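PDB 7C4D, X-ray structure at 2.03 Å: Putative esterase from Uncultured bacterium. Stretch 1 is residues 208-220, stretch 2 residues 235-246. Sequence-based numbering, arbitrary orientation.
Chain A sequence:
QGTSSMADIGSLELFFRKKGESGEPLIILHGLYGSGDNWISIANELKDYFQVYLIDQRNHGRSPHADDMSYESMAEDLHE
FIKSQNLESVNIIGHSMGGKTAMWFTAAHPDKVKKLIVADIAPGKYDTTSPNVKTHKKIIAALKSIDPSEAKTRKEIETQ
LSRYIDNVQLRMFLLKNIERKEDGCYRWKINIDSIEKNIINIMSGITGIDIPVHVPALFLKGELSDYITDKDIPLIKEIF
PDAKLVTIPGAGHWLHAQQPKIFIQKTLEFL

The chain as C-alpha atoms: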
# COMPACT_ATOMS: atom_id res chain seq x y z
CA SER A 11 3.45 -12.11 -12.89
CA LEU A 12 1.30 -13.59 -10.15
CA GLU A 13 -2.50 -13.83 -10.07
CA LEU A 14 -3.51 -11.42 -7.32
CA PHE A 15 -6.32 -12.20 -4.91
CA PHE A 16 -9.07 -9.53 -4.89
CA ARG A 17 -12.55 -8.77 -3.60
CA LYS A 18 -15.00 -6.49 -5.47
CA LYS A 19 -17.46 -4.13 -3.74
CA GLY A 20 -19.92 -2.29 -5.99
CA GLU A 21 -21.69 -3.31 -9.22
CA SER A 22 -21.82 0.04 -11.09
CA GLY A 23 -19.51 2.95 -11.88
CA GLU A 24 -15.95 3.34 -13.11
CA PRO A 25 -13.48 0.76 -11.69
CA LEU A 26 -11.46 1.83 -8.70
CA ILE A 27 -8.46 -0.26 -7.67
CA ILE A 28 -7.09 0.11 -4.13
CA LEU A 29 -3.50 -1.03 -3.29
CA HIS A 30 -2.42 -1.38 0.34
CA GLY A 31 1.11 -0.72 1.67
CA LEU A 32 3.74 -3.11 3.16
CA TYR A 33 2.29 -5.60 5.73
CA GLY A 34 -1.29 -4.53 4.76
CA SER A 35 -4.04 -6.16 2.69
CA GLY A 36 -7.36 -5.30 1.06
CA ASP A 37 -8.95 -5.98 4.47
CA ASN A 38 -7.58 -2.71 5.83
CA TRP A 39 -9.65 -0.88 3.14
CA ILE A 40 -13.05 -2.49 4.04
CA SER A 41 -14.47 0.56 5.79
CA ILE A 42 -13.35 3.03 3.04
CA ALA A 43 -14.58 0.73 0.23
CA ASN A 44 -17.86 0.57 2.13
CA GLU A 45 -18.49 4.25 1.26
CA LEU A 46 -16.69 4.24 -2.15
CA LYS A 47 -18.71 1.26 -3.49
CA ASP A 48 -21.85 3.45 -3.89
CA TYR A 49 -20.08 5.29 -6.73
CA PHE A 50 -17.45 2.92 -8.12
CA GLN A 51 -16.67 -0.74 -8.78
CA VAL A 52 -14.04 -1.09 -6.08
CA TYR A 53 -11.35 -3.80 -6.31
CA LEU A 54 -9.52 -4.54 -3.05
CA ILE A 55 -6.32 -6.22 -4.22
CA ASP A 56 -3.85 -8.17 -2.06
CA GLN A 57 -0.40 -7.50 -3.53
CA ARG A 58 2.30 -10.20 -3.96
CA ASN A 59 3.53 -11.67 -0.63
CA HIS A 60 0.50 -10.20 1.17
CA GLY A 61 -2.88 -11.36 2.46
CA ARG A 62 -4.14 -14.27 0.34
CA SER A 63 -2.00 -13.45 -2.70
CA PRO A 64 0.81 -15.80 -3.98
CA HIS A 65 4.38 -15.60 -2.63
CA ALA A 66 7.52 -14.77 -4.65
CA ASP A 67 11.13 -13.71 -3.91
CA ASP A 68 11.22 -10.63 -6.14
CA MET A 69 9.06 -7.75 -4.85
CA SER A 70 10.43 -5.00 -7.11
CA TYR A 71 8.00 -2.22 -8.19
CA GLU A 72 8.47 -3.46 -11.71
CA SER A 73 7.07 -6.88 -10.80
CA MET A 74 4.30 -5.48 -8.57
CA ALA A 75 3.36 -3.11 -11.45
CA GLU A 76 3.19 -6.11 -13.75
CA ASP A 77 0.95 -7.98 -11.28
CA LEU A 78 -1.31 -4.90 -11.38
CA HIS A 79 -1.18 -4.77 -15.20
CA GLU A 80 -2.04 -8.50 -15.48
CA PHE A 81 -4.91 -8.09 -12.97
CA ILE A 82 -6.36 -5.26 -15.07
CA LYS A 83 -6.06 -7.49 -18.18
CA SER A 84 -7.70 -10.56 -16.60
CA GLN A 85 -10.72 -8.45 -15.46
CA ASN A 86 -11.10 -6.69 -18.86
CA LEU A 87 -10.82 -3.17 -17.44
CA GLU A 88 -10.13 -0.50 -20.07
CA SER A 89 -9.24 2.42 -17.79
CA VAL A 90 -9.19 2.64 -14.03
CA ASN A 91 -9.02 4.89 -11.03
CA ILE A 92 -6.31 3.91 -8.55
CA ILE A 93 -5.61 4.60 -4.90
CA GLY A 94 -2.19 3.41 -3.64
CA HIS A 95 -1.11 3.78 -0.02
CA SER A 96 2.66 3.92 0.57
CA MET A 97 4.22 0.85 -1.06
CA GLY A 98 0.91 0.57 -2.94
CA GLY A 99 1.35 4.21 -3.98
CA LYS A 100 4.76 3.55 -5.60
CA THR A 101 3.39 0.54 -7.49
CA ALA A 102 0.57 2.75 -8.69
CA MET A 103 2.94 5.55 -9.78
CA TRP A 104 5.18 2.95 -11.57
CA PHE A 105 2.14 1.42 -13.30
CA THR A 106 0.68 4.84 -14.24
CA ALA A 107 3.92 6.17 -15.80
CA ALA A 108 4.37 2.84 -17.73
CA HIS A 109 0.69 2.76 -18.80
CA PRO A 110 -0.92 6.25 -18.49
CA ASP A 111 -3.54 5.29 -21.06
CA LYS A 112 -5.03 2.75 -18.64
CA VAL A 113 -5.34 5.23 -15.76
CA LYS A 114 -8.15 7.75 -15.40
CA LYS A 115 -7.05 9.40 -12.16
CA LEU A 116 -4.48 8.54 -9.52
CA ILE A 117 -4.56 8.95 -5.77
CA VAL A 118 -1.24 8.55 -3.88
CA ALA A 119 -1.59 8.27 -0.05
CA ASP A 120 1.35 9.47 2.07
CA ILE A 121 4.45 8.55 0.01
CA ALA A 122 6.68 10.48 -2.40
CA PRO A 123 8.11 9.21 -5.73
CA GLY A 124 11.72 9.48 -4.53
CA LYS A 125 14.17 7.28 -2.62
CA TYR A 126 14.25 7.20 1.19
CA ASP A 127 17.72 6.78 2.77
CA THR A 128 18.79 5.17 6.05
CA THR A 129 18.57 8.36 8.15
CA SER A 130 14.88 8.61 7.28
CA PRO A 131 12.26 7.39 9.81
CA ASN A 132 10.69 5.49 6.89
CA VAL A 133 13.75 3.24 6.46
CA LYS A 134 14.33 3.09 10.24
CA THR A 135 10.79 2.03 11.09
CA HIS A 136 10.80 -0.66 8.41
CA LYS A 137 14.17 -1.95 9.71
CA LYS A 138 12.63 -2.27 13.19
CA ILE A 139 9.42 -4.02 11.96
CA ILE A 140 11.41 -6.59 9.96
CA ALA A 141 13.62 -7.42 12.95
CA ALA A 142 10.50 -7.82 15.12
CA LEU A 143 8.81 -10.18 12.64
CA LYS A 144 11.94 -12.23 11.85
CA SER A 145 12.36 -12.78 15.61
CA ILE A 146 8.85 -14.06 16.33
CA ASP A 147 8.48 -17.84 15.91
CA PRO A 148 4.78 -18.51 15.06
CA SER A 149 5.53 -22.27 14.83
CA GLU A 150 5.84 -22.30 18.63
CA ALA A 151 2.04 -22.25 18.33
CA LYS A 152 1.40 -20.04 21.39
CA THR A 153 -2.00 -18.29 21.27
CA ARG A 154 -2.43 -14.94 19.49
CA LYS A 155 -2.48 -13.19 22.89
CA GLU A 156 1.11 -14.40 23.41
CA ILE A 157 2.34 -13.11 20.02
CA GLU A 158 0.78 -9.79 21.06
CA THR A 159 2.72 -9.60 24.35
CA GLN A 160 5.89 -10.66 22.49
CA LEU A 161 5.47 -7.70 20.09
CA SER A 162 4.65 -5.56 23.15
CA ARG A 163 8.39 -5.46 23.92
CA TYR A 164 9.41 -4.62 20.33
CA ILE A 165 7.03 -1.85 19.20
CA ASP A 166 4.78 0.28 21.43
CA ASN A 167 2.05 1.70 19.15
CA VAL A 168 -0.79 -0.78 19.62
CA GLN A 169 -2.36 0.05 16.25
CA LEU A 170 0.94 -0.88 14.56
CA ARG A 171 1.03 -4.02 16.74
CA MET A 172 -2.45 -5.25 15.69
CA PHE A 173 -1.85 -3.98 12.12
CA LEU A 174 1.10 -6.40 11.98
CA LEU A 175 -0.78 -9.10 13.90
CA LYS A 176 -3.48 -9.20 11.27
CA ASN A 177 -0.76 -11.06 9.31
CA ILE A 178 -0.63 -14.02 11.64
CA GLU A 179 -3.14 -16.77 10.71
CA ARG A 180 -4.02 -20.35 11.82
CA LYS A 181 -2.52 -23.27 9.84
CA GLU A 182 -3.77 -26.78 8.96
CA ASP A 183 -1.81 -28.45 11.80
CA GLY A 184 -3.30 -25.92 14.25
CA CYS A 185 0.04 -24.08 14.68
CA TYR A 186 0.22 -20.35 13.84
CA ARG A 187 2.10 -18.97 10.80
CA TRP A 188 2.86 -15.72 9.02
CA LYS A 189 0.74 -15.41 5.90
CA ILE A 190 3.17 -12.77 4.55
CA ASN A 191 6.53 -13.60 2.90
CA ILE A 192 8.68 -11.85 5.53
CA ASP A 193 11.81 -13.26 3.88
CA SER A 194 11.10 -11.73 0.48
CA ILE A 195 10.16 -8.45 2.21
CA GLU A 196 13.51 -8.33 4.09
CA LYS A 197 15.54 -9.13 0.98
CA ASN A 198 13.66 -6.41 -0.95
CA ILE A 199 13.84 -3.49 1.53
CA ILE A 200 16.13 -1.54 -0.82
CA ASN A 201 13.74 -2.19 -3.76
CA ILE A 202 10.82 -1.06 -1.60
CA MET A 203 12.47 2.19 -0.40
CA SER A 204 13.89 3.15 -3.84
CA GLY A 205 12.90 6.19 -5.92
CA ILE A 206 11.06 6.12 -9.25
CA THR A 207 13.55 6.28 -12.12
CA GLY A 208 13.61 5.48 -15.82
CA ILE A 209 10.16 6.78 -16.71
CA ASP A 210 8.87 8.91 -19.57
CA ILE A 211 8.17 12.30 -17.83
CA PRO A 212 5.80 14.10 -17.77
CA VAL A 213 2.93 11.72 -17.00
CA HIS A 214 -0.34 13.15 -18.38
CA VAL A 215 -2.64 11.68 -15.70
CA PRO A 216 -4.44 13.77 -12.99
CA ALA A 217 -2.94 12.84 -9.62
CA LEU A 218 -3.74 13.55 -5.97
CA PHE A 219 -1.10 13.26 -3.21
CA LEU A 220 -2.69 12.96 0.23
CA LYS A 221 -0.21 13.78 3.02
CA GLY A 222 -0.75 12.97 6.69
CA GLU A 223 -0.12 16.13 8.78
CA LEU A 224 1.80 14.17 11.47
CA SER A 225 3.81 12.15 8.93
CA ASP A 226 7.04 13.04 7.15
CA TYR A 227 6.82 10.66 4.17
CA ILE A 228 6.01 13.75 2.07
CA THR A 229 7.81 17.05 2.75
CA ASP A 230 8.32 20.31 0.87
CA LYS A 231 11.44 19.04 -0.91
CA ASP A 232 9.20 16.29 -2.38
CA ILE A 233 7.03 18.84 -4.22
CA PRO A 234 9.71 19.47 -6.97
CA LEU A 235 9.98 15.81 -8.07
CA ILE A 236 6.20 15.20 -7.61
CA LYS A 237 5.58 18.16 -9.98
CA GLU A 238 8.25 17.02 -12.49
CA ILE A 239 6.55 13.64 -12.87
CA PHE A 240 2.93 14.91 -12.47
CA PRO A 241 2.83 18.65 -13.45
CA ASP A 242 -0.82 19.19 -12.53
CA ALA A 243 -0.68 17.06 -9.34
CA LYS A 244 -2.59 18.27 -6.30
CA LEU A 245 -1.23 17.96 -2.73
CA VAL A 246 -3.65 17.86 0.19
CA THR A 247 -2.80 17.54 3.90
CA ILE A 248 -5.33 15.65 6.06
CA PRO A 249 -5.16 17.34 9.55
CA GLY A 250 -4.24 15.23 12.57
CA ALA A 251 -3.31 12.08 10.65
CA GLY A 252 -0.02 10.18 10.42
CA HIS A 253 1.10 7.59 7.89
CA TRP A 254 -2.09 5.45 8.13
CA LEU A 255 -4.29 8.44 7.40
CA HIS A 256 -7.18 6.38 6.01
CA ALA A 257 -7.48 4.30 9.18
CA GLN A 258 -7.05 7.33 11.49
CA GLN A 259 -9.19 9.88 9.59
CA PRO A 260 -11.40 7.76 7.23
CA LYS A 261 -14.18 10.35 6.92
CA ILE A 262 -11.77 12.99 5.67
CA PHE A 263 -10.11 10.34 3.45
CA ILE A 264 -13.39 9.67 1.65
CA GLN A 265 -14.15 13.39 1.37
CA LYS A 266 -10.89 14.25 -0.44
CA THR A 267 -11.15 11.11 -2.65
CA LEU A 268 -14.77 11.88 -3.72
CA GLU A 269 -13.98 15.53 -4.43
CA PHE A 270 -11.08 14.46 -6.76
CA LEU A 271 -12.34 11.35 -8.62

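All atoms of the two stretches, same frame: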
# COMPACT_ATOMS: atom_id res chain seq x y z
N GLY A 208 13.62 6.12 -14.52
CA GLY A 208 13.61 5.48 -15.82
C GLY A 208 12.25 5.55 -16.49
O GLY A 208 11.85 4.64 -17.22
N ILE A 209 11.53 6.65 -16.24
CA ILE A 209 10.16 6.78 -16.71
C ILE A 209 10.10 7.96 -17.66
O ILE A 209 10.82 8.94 -17.47
CB ILE A 209 9.17 6.96 -15.53
CG1 ILE A 209 9.55 8.17 -14.67
CG2 ILE A 209 9.04 5.66 -14.73
CD1 ILE A 209 8.47 8.65 -13.72
N ASP A 210 9.21 7.85 -18.65
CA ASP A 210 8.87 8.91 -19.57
C ASP A 210 8.07 9.98 -18.80
O ASP A 210 6.93 9.73 -18.43
CB ASP A 210 8.13 8.23 -20.73
CG ASP A 210 7.82 9.09 -21.94
OD1 ASP A 210 8.30 10.23 -21.99
OD2 ASP A 210 7.08 8.59 -22.82
N ILE A 211 8.70 11.12 -18.50
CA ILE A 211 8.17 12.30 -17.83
C ILE A 211 7.86 13.30 -18.93
O ILE A 211 8.55 13.28 -19.94
CB ILE A 211 9.27 12.85 -16.90
CG1 ILE A 211 9.16 12.29 -15.48
CG2 ILE A 211 9.34 14.37 -16.90
CD1 ILE A 211 10.43 12.52 -14.68
N PRO A 212 6.80 14.15 -18.84
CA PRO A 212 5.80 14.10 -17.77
C PRO A 212 4.74 13.02 -17.99
O PRO A 212 4.52 12.58 -19.13
CB PRO A 212 5.12 15.48 -17.86
CG PRO A 212 5.19 15.82 -19.36
CD PRO A 212 6.49 15.21 -19.83
N VAL A 213 4.08 12.61 -16.89
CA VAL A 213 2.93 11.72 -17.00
C VAL A 213 1.67 12.59 -17.06
O VAL A 213 1.43 13.39 -16.15
CB VAL A 213 2.85 10.72 -15.82
CG1 VAL A 213 1.72 9.73 -16.02
CG2 VAL A 213 4.15 9.98 -15.59
N HIS A 214 0.88 12.40 -18.12
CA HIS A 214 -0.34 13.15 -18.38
C HIS A 214 -1.56 12.45 -17.76
O HIS A 214 -2.49 12.05 -18.46
CB HIS A 214 -0.56 13.35 -19.89
CG HIS A 214 0.55 14.06 -20.60
ND1 HIS A 214 0.77 15.42 -20.47
CD2 HIS A 214 1.49 13.60 -21.46
CE1 HIS A 214 1.81 15.77 -21.20
NE2 HIS A 214 2.26 14.67 -21.82
N VAL A 215 -1.53 12.29 -16.43
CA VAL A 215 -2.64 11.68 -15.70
C VAL A 215 -2.88 12.59 -14.51
O VAL A 215 -1.91 12.95 -13.84
CB VAL A 215 -2.34 10.25 -15.21
CG1 VAL A 215 -3.46 9.66 -14.34
CG2 VAL A 215 -2.02 9.31 -16.37
N PRO A 216 -4.14 13.02 -14.22
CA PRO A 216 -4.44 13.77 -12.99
C PRO A 216 -4.09 12.97 -11.73
O PRO A 216 -4.50 11.84 -11.59
CB PRO A 216 -5.96 14.02 -13.05
CG PRO A 216 -6.33 13.83 -14.50
CD PRO A 216 -5.33 12.85 -15.07
N ALA A 217 -3.35 13.56 -10.80
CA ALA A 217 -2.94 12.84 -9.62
C ALA A 217 -3.24 13.66 -8.37
O ALA A 217 -3.12 14.88 -8.37
CB ALA A 217 -1.45 12.54 -9.71
N LEU A 218 -3.53 12.95 -7.28
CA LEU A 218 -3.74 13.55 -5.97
C LEU A 218 -2.79 12.91 -4.96
O LEU A 218 -2.77 11.68 -4.83
CB LEU A 218 -5.22 13.38 -5.55
CG LEU A 218 -5.56 13.74 -4.09
CD1 LEU A 218 -5.28 15.21 -3.82
CD2 LEU A 218 -7.04 13.43 -3.78
N PHE A 219 -1.94 13.72 -4.30
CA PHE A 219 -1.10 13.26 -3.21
C PHE A 219 -1.77 13.70 -1.90
O PHE A 219 -1.98 14.89 -1.65
CB PHE A 219 0.33 13.78 -3.37
CG PHE A 219 1.09 13.13 -4.51
CD1 PHE A 219 0.76 13.39 -5.84
CD2 PHE A 219 2.07 12.18 -4.25
CE1 PHE A 219 1.44 12.77 -6.89
CE2 PHE A 219 2.72 11.52 -5.30
CZ PHE A 219 2.41 11.82 -6.61
N LEU A 220 -2.14 12.70 -1.09
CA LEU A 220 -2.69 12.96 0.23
C LEU A 220 -1.61 12.71 1.28
O LEU A 220 -1.15 11.59 1.45
CB LEU A 220 -3.91 12.08 0.46
CG LEU A 220 -5.20 12.46 -0.27
CD1 LEU A 220 -6.16 11.29 -0.15
CD2 LEU A 220 -5.84 13.68 0.37
N LEU A 235 10.03 17.05 -7.30
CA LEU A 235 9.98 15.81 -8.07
C LEU A 235 8.54 15.35 -8.36
O LEU A 235 8.28 14.93 -9.48
CB LEU A 235 10.82 14.73 -7.37
CG LEU A 235 10.74 13.30 -7.93
CD1 LEU A 235 11.20 13.23 -9.39
CD2 LEU A 235 11.59 12.35 -7.10
N ILE A 236 7.62 15.46 -7.37
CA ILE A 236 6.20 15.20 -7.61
C ILE A 236 5.74 15.96 -8.86
O ILE A 236 5.15 15.36 -9.77
CB ILE A 236 5.31 15.53 -6.37
CG1 ILE A 236 5.59 14.56 -5.21
CG2 ILE A 236 3.84 15.54 -6.74
CD1 ILE A 236 4.96 14.96 -3.83
N LYS A 237 6.05 17.27 -8.92
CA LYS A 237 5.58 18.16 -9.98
C LYS A 237 6.24 17.88 -11.33
O LYS A 237 5.60 18.06 -12.37
CB LYS A 237 5.69 19.64 -9.57
CG LYS A 237 4.74 20.09 -8.47
CD LYS A 237 3.29 19.78 -8.77
CE LYS A 237 2.34 20.86 -8.30
NZ LYS A 237 1.20 21.02 -9.24
N GLU A 238 7.50 17.43 -11.31
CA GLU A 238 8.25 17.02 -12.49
C GLU A 238 7.58 15.81 -13.13
O GLU A 238 7.37 15.79 -14.35
CB GLU A 238 9.66 16.65 -12.02
CG GLU A 238 10.73 16.70 -13.10
CD GLU A 238 12.03 16.12 -12.58
OE1 GLU A 238 12.54 16.62 -11.56
OE2 GLU A 238 12.51 15.13 -13.15
N ILE A 239 7.21 14.81 -12.32
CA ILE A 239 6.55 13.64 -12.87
C ILE A 239 5.08 13.95 -13.22
O ILE A 239 4.58 13.54 -14.27
CB ILE A 239 6.66 12.48 -11.86
CG1 ILE A 239 8.12 12.15 -11.50
CG2 ILE A 239 5.90 11.26 -12.32
CD1 ILE A 239 8.26 11.22 -10.32
N PHE A 240 4.36 14.63 -12.31
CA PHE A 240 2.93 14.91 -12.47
C PHE A 240 2.70 16.42 -12.38
O PHE A 240 2.49 16.93 -11.28
CB PHE A 240 2.13 14.25 -11.34
CG PHE A 240 2.23 12.75 -11.27
CD1 PHE A 240 1.54 11.95 -12.16
CD2 PHE A 240 3.01 12.14 -10.31
CE1 PHE A 240 1.61 10.57 -12.09
CE2 PHE A 240 3.11 10.76 -10.26
CZ PHE A 240 2.41 9.97 -11.14
N PRO A 241 2.82 17.18 -13.49
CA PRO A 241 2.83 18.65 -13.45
C PRO A 241 1.59 19.29 -12.84
O PRO A 241 1.69 20.30 -12.16
CB PRO A 241 2.99 19.04 -14.92
CG PRO A 241 3.75 17.88 -15.50
CD PRO A 241 3.08 16.69 -14.85
N ASP A 242 0.44 18.65 -13.03
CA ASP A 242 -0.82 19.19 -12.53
C ASP A 242 -1.28 18.46 -11.26
O ASP A 242 -2.44 18.53 -10.89
CB ASP A 242 -1.84 19.18 -13.68
CG ASP A 242 -2.14 17.79 -14.21
OD1 ASP A 242 -1.22 16.95 -14.22
OD2 ASP A 242 -3.30 17.55 -14.62
N ALA A 243 -0.36 17.79 -10.55
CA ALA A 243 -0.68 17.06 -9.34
C ALA A 243 -1.26 17.99 -8.27
O ALA A 243 -0.84 19.13 -8.15
CB ALA A 243 0.56 16.38 -8.81
N LYS A 244 -2.16 17.47 -7.43
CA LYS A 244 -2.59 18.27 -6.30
C LYS A 244 -2.09 17.59 -5.04
O LYS A 244 -2.02 16.37 -5.01
CB LYS A 244 -4.10 18.44 -6.33
CG LYS A 244 -4.62 19.38 -7.42
CD LYS A 244 -6.01 19.01 -7.90
CE LYS A 244 -6.76 20.14 -8.57
NZ LYS A 244 -7.30 21.09 -7.56
N LEU A 245 -1.69 18.40 -4.05
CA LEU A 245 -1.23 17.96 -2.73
C LEU A 245 -2.21 18.44 -1.66
O LEU A 245 -2.53 19.62 -1.60
CB LEU A 245 0.13 18.58 -2.45
CG LEU A 245 1.33 17.74 -2.84
CD1 LEU A 245 1.60 17.86 -4.33
CD2 LEU A 245 2.57 18.15 -2.05
N VAL A 246 -2.66 17.52 -0.81
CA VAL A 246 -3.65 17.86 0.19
C VAL A 246 -3.20 17.21 1.49
O VAL A 246 -2.92 16.01 1.52
CB VAL A 246 -5.06 17.41 -0.26
CG1 VAL A 246 -6.04 17.29 0.89
CG2 VAL A 246 -5.64 18.27 -1.37
O HOH W 1 0.34 15.05 -14.44
O HOH W 2 -1.04 14.96 -12.06
O HOH W 3 -4.25 16.55 -10.27

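Stretch 2 enters as the end of a helix, turns at F240 to A243, and leaves as a strand that runs parallel to strand 217-220, with 22° between the two directions and 4.7 Å at closest approach. Together the stretches bury 899 Å², counting both sides.

The helical part supplies mostly apolar surface. I236 points toward stretch 1 and sets its CG2 over one face of the F219 ring, 3.9 Å from the centroid and 20° off the ring normal, a CH-pi geometry. K237 points away and serves its own stretch: its NZ donates to P241 O and to A243 O, each at 3.0 Å, so the lysine ties the helix to the turn. At E238 the backbone O lies 3.5 Å from I211 CG2, a van der Waals contact. I239 is packed more extensively, with its CG2 3.9 Å from both I209 CD1 and V213 CG2, and its CG1 3.9 Å from I211 CD1. Its carbonyl also accepts the hydrogen bond from V213 N (2.8 Å, 168° at the hydrogen), which fixes the loop of stretch 1 against the helix end.

F240 is the first residue to leave helical phi/psi. A217 CB sits over a face of its ring, 4.2 Å from the centroid and 25° off the normal, while V213 CB approaches CE1 of F240 at 3.9 Å. The F219 and F240 rings meet obliquely, with centroids 5.8 Å apart and planes at 56°; F219 CZ to F240 CD2 is 3.8 Å. P241 CG then touches P212 CB at 3.6 Å.

The type I turn from F240 to A243 is closed by A243 N donating to F240 O at 3.1 Å. Here water extends the contact: water 3 donates to D242 O and to A217 O, both at 2.8 Å, bridging two carbonyls that could not bond to each other.

From K244 onward the pairing is a parallel ladder. K244 N donates to A217 O (2.9 Å, 164°), K244 O accepts from F219 N (2.7 Å, 172°), and V246 N donates to F219 O (2.8 Å, 156°). F219 thus uses both its N and its O, bonding to the residues before and after its bridge partner L245. A CA-H...O contact from L245 CA to F219 O, at 3.3 Å, supplements these bonds. Side chains alternate across the sheet: L245 CG lies 4.1 Å from F219 CB on one face, whereas on the other V246 CG1 meets L220 CD2 at 3.7 Å and V246 CG2 meets L218 CD1 at 3.9 Å.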